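Acetylene hydratase (Pelobacter acetylenicus, PDB 2E7Z) hydrates acetylene to acetaldehyde without net redox chemistry, using a tungsten-bis(molybdopterin guanine dinucleotide) cofactor and a [4Fe-4S] cluster. Local coordinates at residues Gly642-Val647 / Arg653-Leu658; Ser128-Ser133 / Lys402-Lys407; Asp704-Pro709 / Gly718-Lys723; Glu346-Gln351 / Leu360-Met365. All blocks are in the same frame, centred on the assembly; numbering follows the deposited sequence. Where two conformers were deposited one is given.

Interaction 1. Residues Gly642-Val647 / Arg653-Leu658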
loop_
_atom_site.group_PDB
_atom_site.type_symbol
_atom_site.label_atom_id
_atom_site.label_comp_id
_atom_site.label_asym_id
_atom_site.label_seq_id
_atom_site.Cartn_x
_atom_site.Cartn_y
_atom_site.Cartn_z
ATOM N N GLY A 642 -20.638 12.804 -19.412
ATOM C CA GLY A 642 -19.717 13.146 -20.502
ATOM C C GLY A 642 -19.240 14.583 -20.619
ATOM O O GLY A 642 -18.615 14.944 -21.612
ATOM N N GLU A 643 -19.484 15.397 -19.592
ATOM C CA GLU A 643 -18.993 16.778 -19.592
ATOM C C GLU A 643 -18.000 17.009 -18.439
ATOM O O GLU A 643 -18.090 16.342 -17.412
ATOM C CB GLU A 643 -20.160 17.775 -19.532
ATOM C CG GLU A 643 -21.259 17.569 -20.599
ATOM C CD GLU A 643 -20.758 17.664 -22.029
ATOM O OE1 GLU A 643 -19.827 18.463 -22.297
ATOM O OE2 GLU A 643 -21.313 16.941 -22.894
ATOM N N TRP A 644 -17.074 17.948 -18.633
ATOM C CA TRP A 644 -16.027 18.251 -17.628
ATOM C C TRP A 644 -16.553 19.029 -16.432
ATOM O O TRP A 644 -17.316 19.996 -16.594
ATOM C CB TRP A 644 -14.876 19.002 -18.292
ATOM C CG TRP A 644 -14.068 18.119 -19.209
ATOM C CD1 TRP A 644 -14.311 17.855 -20.529
ATOM C CD2 TRP A 644 -12.906 17.351 -18.855
ATOM N NE1 TRP A 644 -13.360 16.983 -21.020
ATOM C CE2 TRP A 644 -12.484 16.665 -20.014
ATOM C CE3 TRP A 644 -12.172 17.185 -17.668
ATOM C CZ2 TRP A 644 -11.364 15.820 -20.024
ATOM C CZ3 TRP A 644 -11.056 16.349 -17.678
ATOM C CH2 TRP A 644 -10.664 15.682 -18.853
ATOM N N ILE A 645 -16.123 18.617 -15.238
ATOM C CA ILE A 645 -16.588 19.220 -14.006
ATOM C C ILE A 645 -15.403 19.458 -13.069
ATOM O O ILE A 645 -14.336 18.861 -13.242
ATOM C CB ILE A 645 -17.647 18.337 -13.274
ATOM C CG1 ILE A 645 -17.105 16.947 -12.925
ATOM C CG2 ILE A 645 -18.918 18.163 -14.112
ATOM C CD1 ILE A 645 -17.930 16.218 -11.877
ATOM N N TRP A 646 -15.597 20.324 -12.076
ATOM C CA TRP A 646 -14.726 20.345 -10.916
ATOM C C TRP A 646 -15.383 19.541 -9.799
ATOM O O TRP A 646 -16.602 19.596 -9.589
ATOM C CB TRP A 646 -14.510 21.778 -10.433
ATOM C CG TRP A 646 -13.740 22.647 -11.359
ATOM C CD1 TRP A 646 -14.241 23.625 -12.191
ATOM C CD2 TRP A 646 -12.317 22.660 -11.532
ATOM N NE1 TRP A 646 -13.209 24.232 -12.881
ATOM C CE2 TRP A 646 -12.016 23.662 -12.484
ATOM C CE3 TRP A 646 -11.263 21.923 -10.969
ATOM C CZ2 TRP A 646 -10.701 23.939 -12.889
ATOM C CZ3 TRP A 646 -9.954 22.212 -11.362
ATOM C CH2 TRP A 646 -9.691 23.207 -12.323
ATOM N N VAL A 647 -14.573 18.803 -9.059
ATOM C CA VAL A 647 -15.039 18.183 -7.832
ATOM C C VAL A 647 -14.216 18.831 -6.731
ATOM O O VAL A 647 -12.985 18.831 -6.789
ATOM C CB VAL A 647 -14.869 16.652 -7.849
ATOM C CG1 VAL A 647 -15.323 16.053 -6.531
ATOM C CG2 VAL A 647 -15.659 16.060 -9.032
ATOM N N ARG A 653 -9.644 21.202 -5.099
ATOM C CA ARG A 653 -10.496 20.675 -6.174
ATOM C C ARG A 653 -9.659 20.005 -7.260
ATOM O O ARG A 653 -8.451 20.221 -7.339
ATOM C CB ARG A 653 -11.352 21.785 -6.813
ATOM C CG ARG A 653 -10.551 22.816 -7.570
ATOM C CD ARG A 653 -11.464 23.883 -8.130
ATOM N NE ARG A 653 -10.721 24.753 -9.029
ATOM C CZ ARG A 653 -11.267 25.777 -9.680
ATOM N NH1 ARG A 653 -12.571 26.041 -9.510
ATOM N NH2 ARG A 653 -10.525 26.529 -10.491
ATOM N N LEU A 654 -10.307 19.153 -8.046
ATOM C CA LEU A 654 -9.667 18.603 -9.236
ATOM C C LEU A 654 -10.674 18.572 -10.373
ATOM O O LEU A 654 -11.891 18.589 -10.134
ATOM C CB LEU A 654 -9.114 17.191 -9.020
ATOM C CG LEU A 654 -10.060 15.977 -8.956
ATOM C CD1 LEU A 654 -9.241 14.692 -8.793
ATOM C CD2 LEU A 654 -11.066 16.098 -7.808
ATOM N N LYS A 655 -10.158 18.495 -11.599
ATOM C CA LYS A 655 -10.961 18.585 -12.814
ATOM C C LYS A 655 -11.130 17.200 -13.404
ATOM O O LYS A 655 -10.140 16.485 -13.598
ATOM C CB LYS A 655 -10.244 19.479 -13.803
ATOM C CG LYS A 655 -10.990 19.648 -15.136
ATOM C CD LYS A 655 -10.244 20.530 -16.110
ATOM C CE LYS A 655 -11.000 20.622 -17.425
ATOM N NZ LYS A 655 -10.311 21.472 -18.444
ATOM N N LEU A 656 -12.373 16.831 -13.708
ATOM C CA LEU A 656 -12.648 15.474 -14.160
ATOM C C LEU A 656 -13.734 15.429 -15.214
ATOM O O LEU A 656 -14.556 16.338 -15.308
ATOM C CB LEU A 656 -13.086 14.619 -12.980
ATOM C CG LEU A 656 -12.102 14.518 -11.816
ATOM C CD1 LEU A 656 -12.783 13.876 -10.637
ATOM C CD2 LEU A 656 -10.867 13.731 -12.236
ATOM N N LEU A 657 -13.732 14.359 -15.997
ATOM C CA LEU A 657 -14.828 14.095 -16.928
ATOM C C LEU A 657 -15.887 13.258 -16.213
ATOM O O LEU A 657 -15.608 12.174 -15.761
ATOM C CB LEU A 657 -14.270 13.319 -18.116
ATOM C CG LEU A 657 -15.253 13.026 -19.249
ATOM C CD1 LEU A 657 -15.667 14.312 -19.949
ATOM C CD2 LEU A 657 -14.589 12.073 -20.213
ATOM N N LEU A 658 -17.034 13.903 -16.143
ATOM C CA LEU A 658 -18.197 13.303 -15.691
ATOM C C LEU A 658 -18.580 12.282 -16.726
ATOM O O LEU A 658 -18.678 12.568 -17.930
ATOM C CB LEU A 658 -19.286 14.347 -15.556
ATOM C CG LEU A 658 -20.483 13.793 -14.820
ATOM C CD1 LEU A 658 -20.085 13.252 -13.437
ATOM C CD2 LEU A 658 -21.503 14.892 -14.709
#
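Gly642 and Leu657 meet near the open end of a beta hairpin, strand 644-648 paired antiparallel with strand 653-660, in the molybdopterin dinucleotide-binding domain, a member of the double-psi beta-barrel clan. The carbonyl O of Gly642 touches Leu657 CD1 at 3.4 Å. At Glu643 the pairing takes hold, its O accepting from Leu658 N. Trp644 offers one indole face to the same leucine methyl: Leu657 CD1 lies 3.8 Å from the centroid of the five-membered ring, a CH-pi contact. Lys655 CE lies 3.6 Å from Trp644 CE3, on the six-membered ring, whereas the lysine ammonium is too distant for more than a weak cation-pi pull. Ile645 and Leu656 then exchange two nearly straight backbone bonds, and their side chains turn to the opposite, buried face of the sheet. Trp646, on the same face as Trp644, is sandwiched by Arg653 and Lys655. Arg653, whose CG sits between backbone N and carbonyl carbon (chi1 67°) before the chain runs out extended, lays its guanidinium flat on the indole, centres 3.6 Å apart and planes at 9°; Tyr725 holds NH1 through its hydroxyl. Lys655 CB covers the other face, 4.0 Å from the six-membered ring centroid. Val647 returns to the buried side and bonds reciprocally with the backbone of Leu654, and its CB rests 3.8 Å from Leu654 CD2.

Interaction 2. Residues Ser128-Ser133 / Lys402-Lys407; sequences SPNWTS and KPYPVK
The phenol ring of Tyr404 receives Asn130 at its edge, close to the ring plane, and neither face of the ring is used in this contact. The two side chains approach from opposite directions, with amide and ring planes 32° apart, so the groups are neither stacked nor perpendicular. Tyr404 CG stands between backbone N and carbonyl carbon (chi1 56°), and this setting carries the ring off the loop 402-407 toward the other segment. Its OH lies 2.9 Å from the atom modelled as Asn130 OD1, although the amide is probably turned over and the identity of that atom is therefore doubtful. Tyr404 CE1 is 3.8 Å from the same atom. Leu352 touches both side chains. The backbone at Asn130 is held by its N-H, which donates to Ser128 OG (3.0 Å from Asn130 N), an ST turn, and the residue forms the centre of an inverse gamma turn leading into strand 131-132, an edge strand of a mixed sheet. With an alanine in place of Asn130, the tyrosine hydroxyl would probably lose its polar neighbour on this segment and a gap would open beside it. The hydroxyl is hydrogen-bonded to the carbonyl O of Leu350, which can only accept. If its proton is spent there, an amide turned over, NH2 toward the oxygen, may donate to it; the geometry as modelled does not settle this.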
loop_
_atom_site.group_PDB
_atom_site.type_symbol
_atom_site.label_atom_id
_atom_site.label_comp_id
_atom_site.label_asym_id
_atom_site.label_seq_id
_atom_site.Cartn_x
_atom_site.Cartn_y
_atom_site.Cartn_z
ATOM N N SER A 128 19.703 8.324 9.226
ATOM C CA SER A 128 18.364 8.879 8.970
ATOM C C SER A 128 17.264 7.863 9.251
ATOM O O SER A 128 17.221 6.799 8.638
ATOM C CB SER A 128 18.147 9.322 7.514
ATOM O OG SER A 128 16.820 9.847 7.502
ATOM N N PRO A 129 16.316 8.226 10.128
ATOM C CA PRO A 129 15.144 7.408 10.339
ATOM C C PRO A 129 14.000 7.760 9.378
ATOM O O PRO A 129 12.935 7.139 9.421
ATOM C CB PRO A 129 14.724 7.831 11.755
ATOM C CG PRO A 129 14.985 9.313 11.735
ATOM C CD PRO A 129 16.305 9.437 10.978
ATOM N N ASN A 130 14.196 8.778 8.539
ATOM C CA ASN A 130 13.054 9.370 7.830
ATOM C C ASN A 130 12.662 8.710 6.496
ATOM O O ASN A 130 12.692 9.330 5.429
ATOM C CB ASN A 130 13.223 10.877 7.755
ATOM C CG ASN A 130 13.063 11.531 9.133
ATOM O OD1 ASN A 130 13.848 12.423 9.513
ATOM N ND2 ASN A 130 12.111 11.033 9.912
ATOM N N TRP A 131 12.322 7.431 6.608
ATOM C CA TRP A 131 11.811 6.626 5.513
ATOM C C TRP A 131 10.305 6.559 5.583
ATOM O O TRP A 131 9.756 6.285 6.697
ATOM C CB TRP A 131 12.360 5.202 5.625
ATOM C CG TRP A 131 11.948 4.317 4.494
ATOM C CD1 TRP A 131 12.646 4.145 3.340
ATOM C CD2 TRP A 131 10.796 3.460 4.415
ATOM N NE1 TRP A 131 11.975 3.259 2.521
ATOM C CE2 TRP A 131 10.856 2.803 3.165
ATOM C CE3 TRP A 131 9.735 3.159 5.287
ATOM C CZ2 TRP A 131 9.898 1.881 2.743
ATOM C CZ3 TRP A 131 8.758 2.235 4.864
ATOM C CH2 TRP A 131 8.863 1.590 3.603
ATOM N N THR A 132 9.635 6.773 4.452
ATOM C CA THR A 132 8.223 6.513 4.410
ATOM C C THR A 132 7.903 5.897 3.052
ATOM O O THR A 132 8.803 5.689 2.223
ATOM C CB THR A 132 7.360 7.750 4.734
ATOM O OG1 THR A 132 6.030 7.313 5.022
ATOM C CG2 THR A 132 7.311 8.741 3.601
ATOM N N SER A 133 6.634 5.589 2.842
ATOM C CA SER A 133 6.247 4.869 1.656
ATOM C C SER A 133 4.762 5.081 1.464
ATOM O O SER A 133 4.012 5.241 2.434
ATOM C CB SER A 133 6.571 3.377 1.836
ATOM O OG SER A 133 6.151 2.608 0.714
ATOM N N LYS A 402 9.996 22.497 10.500
ATOM C CA LYS A 402 9.627 22.124 11.883
ATOM C C LYS A 402 9.084 20.706 11.883
ATOM O O LYS A 402 8.336 20.331 10.963
ATOM C CB LYS A 402 8.584 23.091 12.430
ATOM C CG LYS A 402 9.116 24.511 12.632
ATOM C CD LYS A 402 10.132 24.576 13.756
ATOM C CE LYS A 402 10.640 26.012 13.930
ATOM N NZ LYS A 402 12.028 26.019 14.414
ATOM N N PRO A 403 9.434 19.918 12.919
ATOM C CA PRO A 403 10.254 20.311 14.097
ATOM C C PRO A 403 11.729 20.518 13.759
ATOM O O PRO A 403 12.469 21.121 14.555
ATOM C CB PRO A 403 10.108 19.100 15.033
ATOM C CG PRO A 403 9.844 17.945 14.088
ATOM C CD PRO A 403 8.975 18.521 12.993
ATOM N N TYR A 404 12.161 20.030 12.596
ATOM C CA TYR A 404 13.511 20.275 12.131
ATOM C C TYR A 404 13.537 20.135 10.627
ATOM O O TYR A 404 12.603 19.562 10.047
ATOM C CB TYR A 404 14.519 19.310 12.778
ATOM C CG TYR A 404 14.230 17.823 12.602
ATOM C CD1 TYR A 404 14.549 17.167 11.414
ATOM C CD2 TYR A 404 13.689 17.079 13.650
ATOM C CE1 TYR A 404 14.302 15.817 11.249
ATOM C CE2 TYR A 404 13.437 15.722 13.506
ATOM C CZ TYR A 404 13.751 15.101 12.284
ATOM O OH TYR A 404 13.558 13.741 12.115
ATOM N N PRO A 405 14.581 20.699 9.997
ATOM C CA PRO A 405 14.577 20.647 8.539
ATOM C C PRO A 405 14.856 19.298 7.914
ATOM O O PRO A 405 15.726 18.569 8.351
ATOM C CB PRO A 405 15.694 21.625 8.138
ATOM C CG PRO A 405 16.114 22.330 9.365
ATOM C CD PRO A 405 15.657 21.544 10.539
ATOM N N VAL A 406 14.111 19.003 6.857
ATOM C CA VAL A 406 14.433 17.914 5.932
ATOM C C VAL A 406 14.752 18.608 4.607
ATOM O O VAL A 406 13.962 19.446 4.147
ATOM C CB VAL A 406 13.260 16.948 5.768
ATOM C CG1 VAL A 406 13.488 15.972 4.596
ATOM C CG2 VAL A 406 13.040 16.191 7.066
ATOM N N LYS A 407 15.934 18.334 4.056
ATOM C CA LYS A 407 16.475 19.110 2.952
ATOM C C LYS A 407 16.976 18.263 1.812
ATOM O O LYS A 407 17.289 18.832 0.770
ATOM C CB LYS A 407 17.616 20.022 3.456
ATOM C CG LYS A 407 17.074 21.163 4.321
ATOM C CD LYS A 407 16.354 22.215 3.481
ATOM C CE LYS A 407 15.877 23.342 4.375
ATOM N NZ LYS A 407 15.226 24.342 3.531
#

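Interaction 3. Residues Asp704-Pro709 / Gly718-Lys723; sequences DWNLDP and GGILAK
Gly719 and Trp705 make the first approach, a loose one: the carbonyl O of Gly719 stands at the indole edge, near the ring plane, 4.3 Å from Trp705 CZ3. The corner in the chain begins at Gly718 and continues through Gly719, both with positive phi (79° at Gly719), which favours glycine. A face of the indole is taken up within its own segment, where Asn706 CB sits 3.5 Å above the ring plane, toward the rim. Tryptophan and asparagine thus form one packed pair at the end of the 3-10 turn 704-706. Ile720 follows and supplies the closest packing. With CG1 anti to the carbonyl carbon (chi1 -68°), the CG1-CD1 branch reaches the Asn706 amide, the two side chains crossing at about a right angle. The atom modelled as Asn706 ND2 lies 3.7 Å from Ile720 CG1, and the one modelled as OD1 lies 3.9 Å from Ile720 CD1. Both are van der Waals contacts and hold whichever way the amide is turned. Asn715 touches Asn706 and Ile720 alike, and Leu598 packs on Ile720. From there the chain runs on as strand 720-726, antiparallel between strands 596-600 and 644-648. The Ile720 side chain is about 7 Å from that of Ala600, a cofactor-binding residue: a loop packed on the first residues of a strand in the sheet of the dinucleotide-binding domain, close to the cofactor site.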
loop_
_atom_site.group_PDB
_atom_site.type_symbol
_atom_site.label_atom_id
_atom_site.label_comp_id
_atom_site.label_asym_id
_atom_site.label_seq_id
_atom_site.Cartn_x
_atom_site.Cartn_y
_atom_site.Cartn_z
ATOM N N ASP A 704 -5.560 17.218 11.275
ATOM C CA ASP A 704 -5.863 16.146 12.224
ATOM C C ASP A 704 -7.300 15.658 12.102
ATOM O O ASP A 704 -7.561 14.453 12.259
ATOM C CB ASP A 704 -5.590 16.607 13.663
ATOM C CG ASP A 704 -4.125 16.866 13.940
ATOM O OD1 ASP A 704 -3.244 16.282 13.258
ATOM O OD2 ASP A 704 -3.845 17.650 14.887
ATOM N N TRP A 705 -8.239 16.556 11.809
ATOM C CA TRP A 705 -9.644 16.129 11.701
ATOM C C TRP A 705 -9.831 15.018 10.657
ATOM O O TRP A 705 -10.710 14.167 10.822
ATOM C CB TRP A 705 -10.590 17.320 11.452
ATOM C CG TRP A 705 -10.456 17.919 10.087
ATOM C CD1 TRP A 705 -9.745 19.037 9.753
ATOM C CD2 TRP A 705 -11.051 17.439 8.878
ATOM N NE1 TRP A 705 -9.857 19.278 8.402
ATOM C CE2 TRP A 705 -10.647 18.311 7.836
ATOM C CE3 TRP A 705 -11.891 16.357 8.569
ATOM C CZ2 TRP A 705 -11.029 18.126 6.496
ATOM C CZ3 TRP A 705 -12.279 16.170 7.240
ATOM C CH2 TRP A 705 -11.870 17.063 6.223
ATOM N N ASN A 706 -8.995 15.000 9.607
ATOM C CA ASN A 706 -9.126 14.006 8.538
ATOM C C ASN A 706 -8.135 12.845 8.623
ATOM O O ASN A 706 -8.005 12.088 7.655
ATOM C CB ASN A 706 -8.996 14.664 7.149
ATOM C CG ASN A 706 -9.475 13.759 6.022
ATOM O OD1 ASN A 706 -8.805 13.607 4.976
ATOM N ND2 ASN A 706 -10.619 13.178 6.195
ATOM N N LEU A 707 -7.411 12.750 9.736
ATOM C CA LEU A 707 -6.480 11.630 9.983
ATOM C C LEU A 707 -7.021 10.601 10.953
ATOM O O LEU A 707 -7.636 10.947 11.965
ATOM C CB LEU A 707 -5.103 12.113 10.472
ATOM C CG LEU A 707 -4.376 13.090 9.530
ATOM C CD1 LEU A 707 -3.016 13.421 10.150
ATOM C CD2 LEU A 707 -4.194 12.507 8.125
ATOM N N ASP A 708 -6.806 9.332 10.630
ATOM C CA ASP A 708 -7.009 8.262 11.616
ATOM C C ASP A 708 -6.174 8.623 12.850
ATOM O O ASP A 708 -4.975 8.847 12.750
ATOM C CB ASP A 708 -6.593 6.925 10.991
ATOM C CG ASP A 708 -6.753 5.761 11.931
ATOM O OD1 ASP A 708 -5.777 5.414 12.646
ATOM O OD2 ASP A 708 -7.859 5.174 11.928
ATOM N N PRO A 709 -6.821 8.780 14.024
ATOM C CA PRO A 709 -6.097 9.246 15.208
ATOM C C PRO A 709 -4.935 8.373 15.664
ATOM O O PRO A 709 -3.959 8.889 16.198
ATOM C CB PRO A 709 -7.195 9.310 16.290
ATOM C CG PRO A 709 -8.429 9.559 15.534
ATOM C CD PRO A 709 -8.269 8.705 14.269
ATOM N N GLY A 718 -15.212 7.730 2.104
ATOM C CA GLY A 718 -16.256 8.299 2.947
ATOM C C GLY A 718 -15.657 9.402 3.802
ATOM O O GLY A 718 -14.465 9.694 3.704
ATOM N N GLY A 719 -16.485 10.025 4.627
ATOM C CA GLY A 719 -15.987 10.891 5.696
ATOM C C GLY A 719 -15.556 12.270 5.269
ATOM O O GLY A 719 -15.044 13.042 6.080
ATOM N N ILE A 720 -15.799 12.571 4.004
ATOM C CA ILE A 720 -15.458 13.865 3.404
ATOM C C ILE A 720 -16.633 14.271 2.529
ATOM O O ILE A 720 -17.184 13.439 1.813
ATOM C CB ILE A 720 -14.189 13.775 2.507
ATOM C CG1 ILE A 720 -12.922 13.503 3.326
ATOM C CG2 ILE A 720 -13.987 15.042 1.690
ATOM C CD1 ILE A 720 -11.746 13.153 2.379
ATOM N N LEU A 721 -17.004 15.546 2.577
ATOM C CA LEU A 721 -18.046 16.079 1.721
ATOM C C LEU A 721 -17.437 16.803 0.527
ATOM O O LEU A 721 -16.323 17.381 0.601
ATOM C CB LEU A 721 -18.969 17.003 2.527
ATOM C CG LEU A 721 -19.793 16.316 3.629
ATOM C CD1 LEU A 721 -20.254 17.331 4.677
ATOM C CD2 LEU A 721 -20.975 15.529 3.039
ATOM N N ALA A 722 -18.169 16.764 -0.578
ATOM C CA ALA A 722 -17.747 17.370 -1.835
ATOM C C ALA A 722 -18.911 18.013 -2.590
ATOM O O ALA A 722 -20.083 17.643 -2.405
ATOM C CB ALA A 722 -17.059 16.341 -2.716
ATOM N N LYS A 723 -18.562 18.961 -3.455
ATOM C CA LYS A 723 -19.506 19.501 -4.429
ATOM C C LYS A 723 -18.962 19.271 -5.831
ATOM O O LYS A 723 -17.743 19.125 -6.023
ATOM C CB LYS A 723 -19.743 20.996 -4.209
ATOM C CG LYS A 723 -18.489 21.858 -4.376
ATOM C CD LYS A 723 -18.801 23.349 -4.365
ATOM C CE LYS A 723 -18.888 23.875 -2.969
ATOM N NZ LYS A 723 -18.707 25.367 -2.903
#

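Interaction 4. Residues Glu346-Gln351 / Leu360-Met365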
loop_
_atom_site.group_PDB
_atom_site.type_symbol
_atom_site.label_atom_id
_atom_site.label_comp_id
_atom_site.label_asym_id
_atom_site.label_seq_id
_atom_site.Cartn_x
_atom_site.Cartn_y
_atom_site.Cartn_z
ATOM N N GLU A 346 18.909 7.786 19.668
ATOM C CA GLU A 346 18.658 9.219 19.507
ATOM C C GLU A 346 18.067 9.539 18.140
ATOM O O GLU A 346 17.144 10.353 18.044
ATOM C CB GLU A 346 19.930 10.029 19.804
ATOM C CG GLU A 346 20.398 9.945 21.262
ATOM C CD GLU A 346 21.443 8.847 21.557
ATOM O OE1 GLU A 346 21.553 7.807 20.838
ATOM O OE2 GLU A 346 22.150 9.039 22.566
ATOM N N LYS A 347 18.601 8.897 17.099
ATOM C CA LYS A 347 18.068 9.090 15.739
ATOM C C LYS A 347 16.685 8.415 15.554
ATOM O O LYS A 347 15.786 8.974 14.910
ATOM C CB LYS A 347 19.071 8.573 14.712
ATOM C CG LYS A 347 20.409 9.312 14.685
ATOM C CD LYS A 347 20.246 10.829 14.536
ATOM C CE LYS A 347 21.599 11.528 14.427
ATOM N NZ LYS A 347 21.508 13.013 14.426
ATOM N N LYS A 348 16.504 7.225 16.135
ATOM C CA LYS A 348 15.173 6.598 16.103
ATOM C C LYS A 348 14.128 7.534 16.688
ATOM O O LYS A 348 13.031 7.693 16.138
ATOM C CB LYS A 348 15.161 5.242 16.823
ATOM C CG LYS A 348 16.026 4.170 16.174
ATOM C CD LYS A 348 15.649 2.818 16.698
ATOM C CE LYS A 348 16.317 1.676 15.969
ATOM N NZ LYS A 348 17.660 1.399 16.544
ATOM N N LYS A 349 14.459 8.129 17.839
ATOM C CA LYS A 349 13.526 9.026 18.510
ATOM C C LYS A 349 13.122 10.247 17.682
ATOM O O LYS A 349 12.020 10.774 17.866
ATOM C CB LYS A 349 14.090 9.430 19.901
ATOM C CG LYS A 349 14.101 8.305 20.921
ATOM C CD LYS A 349 14.791 8.742 22.236
ATOM C CE LYS A 349 16.280 8.387 22.229
ATOM N NZ LYS A 349 17.077 9.030 23.316
ATOM N N LEU A 350 13.983 10.657 16.744
ATOM C CA LEU A 350 13.727 11.850 15.936
ATOM C C LEU A 350 12.777 11.560 14.794
ATOM O O LEU A 350 12.300 12.494 14.137
ATOM C CB LEU A 350 15.008 12.393 15.290
ATOM C CG LEU A 350 16.016 13.110 16.208
ATOM C CD1 LEU A 350 17.277 13.481 15.428
ATOM C CD2 LEU A 350 15.409 14.327 16.875
ATOM N N GLN A 351 12.534 10.282 14.511
ATOM C CA GLN A 351 11.734 9.914 13.344
ATOM C C GLN A 351 10.504 10.791 13.248
ATOM O O GLN A 351 9.724 10.877 14.190
ATOM C CB GLN A 351 11.335 8.451 13.430
ATOM C CG GLN A 351 10.725 7.925 12.101
ATOM C CD GLN A 351 10.634 6.417 12.131
ATOM O OE1 GLN A 351 10.133 5.843 13.104
ATOM N NE2 GLN A 351 11.130 5.764 11.099
ATOM N N LEU A 360 3.332 4.092 14.247
ATOM C CA LEU A 360 4.050 3.346 13.211
ATOM C C LEU A 360 5.559 3.624 13.149
ATOM O O LEU A 360 6.287 3.036 12.326
ATOM C CB LEU A 360 3.359 3.563 11.861
ATOM C CG LEU A 360 1.930 2.975 11.744
ATOM C CD1 LEU A 360 1.194 3.461 10.503
ATOM C CD2 LEU A 360 1.924 1.412 11.871
ATOM N N THR A 361 6.024 4.506 14.032
ATOM C CA THR A 361 7.440 4.796 14.179
ATOM C C THR A 361 8.167 3.723 14.965
ATOM O O THR A 361 7.534 2.873 15.600
ATOM C CB THR A 361 7.713 6.156 14.857
ATOM O OG1 THR A 361 7.363 6.050 16.259
ATOM C CG2 THR A 361 6.948 7.312 14.177
ATOM N N TYR A 362 9.495 3.782 14.951
ATOM C CA TYR A 362 10.280 2.940 15.874
ATOM C C TYR A 362 9.752 3.014 17.297
ATOM O O TYR A 362 9.669 1.982 17.994
ATOM C CB TYR A 362 11.729 3.361 15.928
ATOM C CG TYR A 362 12.539 3.018 14.705
ATOM C CD1 TYR A 362 12.974 1.709 14.487
ATOM C CD2 TYR A 362 12.919 4.015 13.803
ATOM C CE1 TYR A 362 13.756 1.392 13.376
ATOM C CE2 TYR A 362 13.683 3.707 12.656
ATOM C CZ TYR A 362 14.106 2.399 12.470
ATOM O OH TYR A 362 14.890 2.065 11.402
ATOM N N THR A 363 9.431 4.221 17.746
ATOM C CA THR A 363 9.016 4.382 19.152
ATOM C C THR A 363 7.685 3.674 19.395
ATOM O O THR A 363 7.509 2.953 20.383
ATOM C CB THR A 363 8.875 5.859 19.511
ATOM O OG1 THR A 363 10.166 6.450 19.469
ATOM C CG2 THR A 363 8.236 6.047 20.895
ATOM N N GLY A 364 6.713 3.899 18.515
ATOM C CA GLY A 364 5.405 3.269 18.685
ATOM C C GLY A 364 5.423 1.754 18.619
ATOM O O GLY A 364 4.623 1.086 19.277
ATOM N N MET A 365 6.339 1.198 17.829
ATOM C CA MET A 365 6.420 -0.233 17.626
ATOM C C MET A 365 7.346 -0.898 18.669
ATOM O O MET A 365 7.469 -2.132 18.715
ATOM C CB MET A 365 6.892 -0.523 16.181
ATOM C CG MET A 365 5.972 0.061 15.091
ATOM S SD MET A 365 4.377 -0.760 15.075
ATOM C CE MET A 365 4.835 -2.281 14.230
HETATM O O HOH W 1 10.539 7.000 16.874
#
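Tyr362 lies between two side chains of the segment 346-351. The Lys348 chain lies over one face of the phenol ring, the two side chains crossing at about a right angle, with CD 3.9 Å from the ring centroid in a CH-pi contact. Its ammonium, at most weakly attracted to the ring, is held by the carbonyls of Leu343 and His340. Gln351 crosses Tyr362 at a similar angle on the other side of the ring plane, beyond the rim, its amide plane only 14° from that of the ring. The extended glutamine chain, with CG anti to the backbone N (chi1 -169°), delivers OE1 to Tyr362 N, which donates across 2.8 Å almost along the C=O axis. Thr361, at the N-cap of the short, weakly bonded helix 362-365, slides past Gln351 in the opposite direction. A water adds a second bridge, donating a hydrogen bond to Lys348 O and hydrogen-bonded to Thr363 OG1, each at 2.7 Å. A serine in place of Tyr362 would probably leave the Lys348 methylenes without the ring they lie on and deprive His340 ND1 of its hydroxyl partner. Phe387 meets the tyrosine ring almost parallel, and from helix 118-126 Arg120 touches both Gln351 and Tyr362. Through Gln351 NE2, bonded to Pro129 O, the end of helix 345-350 is tied to the loop ahead of strand 131-132.

The four contacts form two neighbouring pairs. Interactions 2 and 4 have centres 12 Å apart, and all four of their segments belong to the molybdopterin oxidoreductase family region; 346-351 and 360-365 both fall in the long span between 128-133 and 402-407, and the end of helix 345-350 touches both segments of interaction 2. Interactions 1 and 3 follow later in the chain, with centres 21 Å apart. They meet in one mixed sheet, where strands 644-648 and 720-726 are neighbours and Val647 packs on Lys723. One hairpin, two short-loop contacts and one closure across 268 residues thus join parts of two regions; interactions 1 and 3 belong to the sheet that carries cofactor-binding Ala600.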